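Long-range contact in uncharacterized protein (Mycobacterium tuberculosis, PDB 6Y56), which is a nucleotidyltransferase toxin of a toxin-antitoxin system, probably inhibiting growth by modifying tRNA acceptor stems: residues 197-202 with 260-265. Numbering follows the deposited sequence.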
loop_
_atom_site.group_PDB
_atom_site.type_symbol
_atom_site.label_atom_id
_atom_site.label_comp_id
_atom_site.label_asym_id
_atom_site.label_seq_id
_atom_site.Cartn_x
_atom_site.Cartn_y
_atom_site.Cartn_z
ATOM N N PRO A 197 19.085 -8.996 1.112
ATOM C CA PRO A 197 19.203 -9.652 -0.199
ATOM C C PRO A 197 17.852 -9.943 -0.824
ATOM O O PRO A 197 17.701 -9.870 -2.049
ATOM C CB PRO A 197 19.972 -10.942 0.120
ATOM C CG PRO A 197 20.655 -10.676 1.429
ATOM C CD PRO A 197 19.710 -9.801 2.183
ATOM N N LEU A 198 16.852 -10.279 -0.007
ATOM C CA LEU A 198 15.532 -10.587 -0.540
ATOM C C LEU A 198 14.822 -9.336 -1.045
ATOM O O LEU A 198 14.232 -9.356 -2.135
ATOM C CB LEU A 198 14.715 -11.287 0.543
ATOM C CG LEU A 198 13.264 -11.595 0.184
ATOM C CD1 LEU A 198 13.140 -12.534 -1.010
ATOM C CD2 LEU A 198 12.603 -12.209 1.409
ATOM N N VAL A 199 14.889 -8.240 -0.282
ATOM C CA VAL A 199 14.296 -6.981 -0.727
ATOM C C VAL A 199 14.951 -6.513 -2.021
ATOM O O VAL A 199 14.268 -6.103 -2.971
ATOM C CB VAL A 199 14.369 -5.912 0.379
ATOM C CG1 VAL A 199 14.004 -4.540 -0.192
ATOM C CG2 VAL A 199 13.414 -6.256 1.496
ATOM N N ARG A 200 16.278 -6.609 -2.109
ATOM C CA ARG A 200 16.969 -6.158 -3.310
ATOM C C ARG A 200 16.602 -7.015 -4.513
ATOM O O ARG A 200 16.356 -6.489 -5.609
ATOM C CB ARG A 200 18.475 -6.193 -3.060
ATOM C CG ARG A 200 19.335 -5.775 -4.245
ATOM C CD ARG A 200 20.825 -5.732 -3.878
ATOM N NE ARG A 200 21.278 -7.018 -3.368
ATOM C CZ ARG A 200 21.904 -7.210 -2.211
ATOM N NH1 ARG A 200 22.214 -6.202 -1.409
ATOM N NH2 ARG A 200 22.245 -8.441 -1.866
ATOM N N ARG A 201 16.568 -8.338 -4.330
ATOM C CA ARG A 201 16.187 -9.246 -5.407
ATOM C C ARG A 201 14.767 -8.972 -5.872
ATOM O O ARG A 201 14.512 -8.823 -7.074
ATOM C CB ARG A 201 16.358 -10.698 -4.944
ATOM C CG ARG A 201 15.815 -11.767 -5.893
ATOM C CD ARG A 201 16.456 -11.700 -7.265
ATOM N NE ARG A 201 17.909 -11.856 -7.224
ATOM C CZ ARG A 201 18.557 -12.983 -7.514
ATOM N NH1 ARG A 201 19.885 -13.007 -7.477
ATOM N NH2 ARG A 201 17.885 -14.077 -7.847
ATOM N N LEU A 202 13.834 -8.868 -4.929
ATOM C CA LEU A 202 12.444 -8.610 -5.284
ATOM C C LEU A 202 12.288 -7.259 -5.967
ATOM O O LEU A 202 11.483 -7.128 -6.893
ATOM C CB LEU A 202 11.563 -8.675 -4.038
ATOM C CG LEU A 202 11.257 -10.070 -3.513
ATOM C CD1 LEU A 202 10.562 -9.950 -2.169
ATOM C CD2 LEU A 202 10.380 -10.795 -4.511
ATOM N N PHE A 260 19.069 2.395 2.528
ATOM C CA PHE A 260 18.908 1.555 1.350
ATOM C C PHE A 260 20.153 1.507 0.479
ATOM O O PHE A 260 20.087 1.049 -0.669
ATOM C CB PHE A 260 17.637 1.931 0.590
ATOM C CG PHE A 260 16.387 1.484 1.305
ATOM C CD1 PHE A 260 15.947 0.177 1.190
ATOM C CD2 PHE A 260 15.702 2.347 2.145
ATOM C CE1 PHE A 260 14.820 -0.258 1.876
ATOM C CE2 PHE A 260 14.573 1.920 2.827
ATOM C CZ PHE A 260 14.137 0.616 2.692
ATOM N N ALA A 261 21.297 1.922 1.027
ATOM C CA ALA A 261 22.568 1.792 0.319
ATOM C C ALA A 261 22.825 0.365 -0.162
ATOM O O ALA A 261 23.471 0.173 -1.198
ATOM C CB ALA A 261 23.709 2.255 1.233
ATOM N N PHE A 262 22.321 -0.644 0.563
ATOM C CA PHE A 262 22.533 -2.038 0.180
ATOM C C PHE A 262 21.991 -2.365 -1.203
ATOM O O PHE A 262 22.400 -3.370 -1.793
ATOM C CB PHE A 262 21.942 -3.002 1.229
ATOM C CG PHE A 262 20.428 -3.007 1.281
ATOM C CD1 PHE A 262 19.682 -3.853 0.464
ATOM C CD2 PHE A 262 19.761 -2.162 2.145
ATOM C CE1 PHE A 262 18.299 -3.843 0.518
ATOM C CE2 PHE A 262 18.383 -2.151 2.206
ATOM C CZ PHE A 262 17.643 -2.992 1.386
ATOM N N LEU A 263 21.076 -1.551 -1.733
ATOM C CA LEU A 263 20.574 -1.805 -3.077
ATOM C C LEU A 263 21.667 -1.690 -4.124
ATOM O O LEU A 263 21.503 -2.211 -5.230
ATOM C CB LEU A 263 19.433 -0.845 -3.422
ATOM C CG LEU A 263 18.178 -0.985 -2.567
ATOM C CD1 LEU A 263 17.241 0.151 -2.911
ATOM C CD2 LEU A 263 17.500 -2.337 -2.785
ATOM N N THR A 264 22.776 -1.027 -3.800
ATOM C CA THR A 264 23.878 -0.913 -4.746
ATOM C C THR A 264 24.572 -2.242 -4.982
ATOM O O THR A 264 25.190 -2.424 -6.037
ATOM C CB THR A 264 24.871 0.147 -4.262
ATOM O OG1 THR A 264 25.621 0.628 -5.377
ATOM C CG2 THR A 264 25.808 -0.416 -3.218
ATOM N N ASP A 265 24.474 -3.174 -4.040
ATOM C CA ASP A 265 25.203 -4.435 -4.125
ATOM C C ASP A 265 24.467 -5.468 -4.969
ATOM O O ASP A 265 24.326 -6.628 -4.572
ATOM C CB ASP A 265 25.526 -4.958 -2.723
ATOM C CG ASP A 265 26.377 -3.988 -1.922
ATOM O OD1 ASP A 265 27.222 -3.292 -2.531
ATOM O OD2 ASP A 265 26.199 -3.914 -0.686
HETATM O O HOH W 1 22.886 -9.260 -4.586
#
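Phe262 O is gripped by two donors that reach it from opposite faces of its carbonyl plane: Arg200 NH1, 2.9 Å from Phe262 O, and the backbone N of Asp265, three residues on. The bond from Arg200 is moderately bent, 151° at the hydrogen, and its donor stands above the carbonyl plane, whereas the acceptor lies close to the plane of the guanidinium. Arg200 leaves helix 196-212 with CG anti to its backbone N (chi1 179°); the bend at chi3 (57°) then turns NE aside from the extended chain, beside Asp265 O. That oxygen sits over one face of the guanidinium, 3.3 Å from Arg200 NE, at an angle too poor for a direct hydrogen bond. A water lies 3.0 Å from Asp265 O and takes a weak bond from Arg200 NE.

Alongside the polar bond, Leu263 CD2 rests 4.0 Å from Arg200 CB, the two side chains sliding past each other in opposite directions. The Phe262 ring turns its edge to the helix, with Val199 CG1 4.3 Å from Phe262 CZ. Val199 in turn packs on Leu171 of helix 163-174, and neighbouring Arg201 forms salt bridges with Asp267 and Glu270. Carbonyl dipoles probably ease the charge of Arg200 most, nearby acids acting at longer range. The contact thus exemplifies an arginine whose aliphatic stem packs while its head binds a backbone carbonyl, here joining a helix to the 3-10 segment in the loop after helix 249-259.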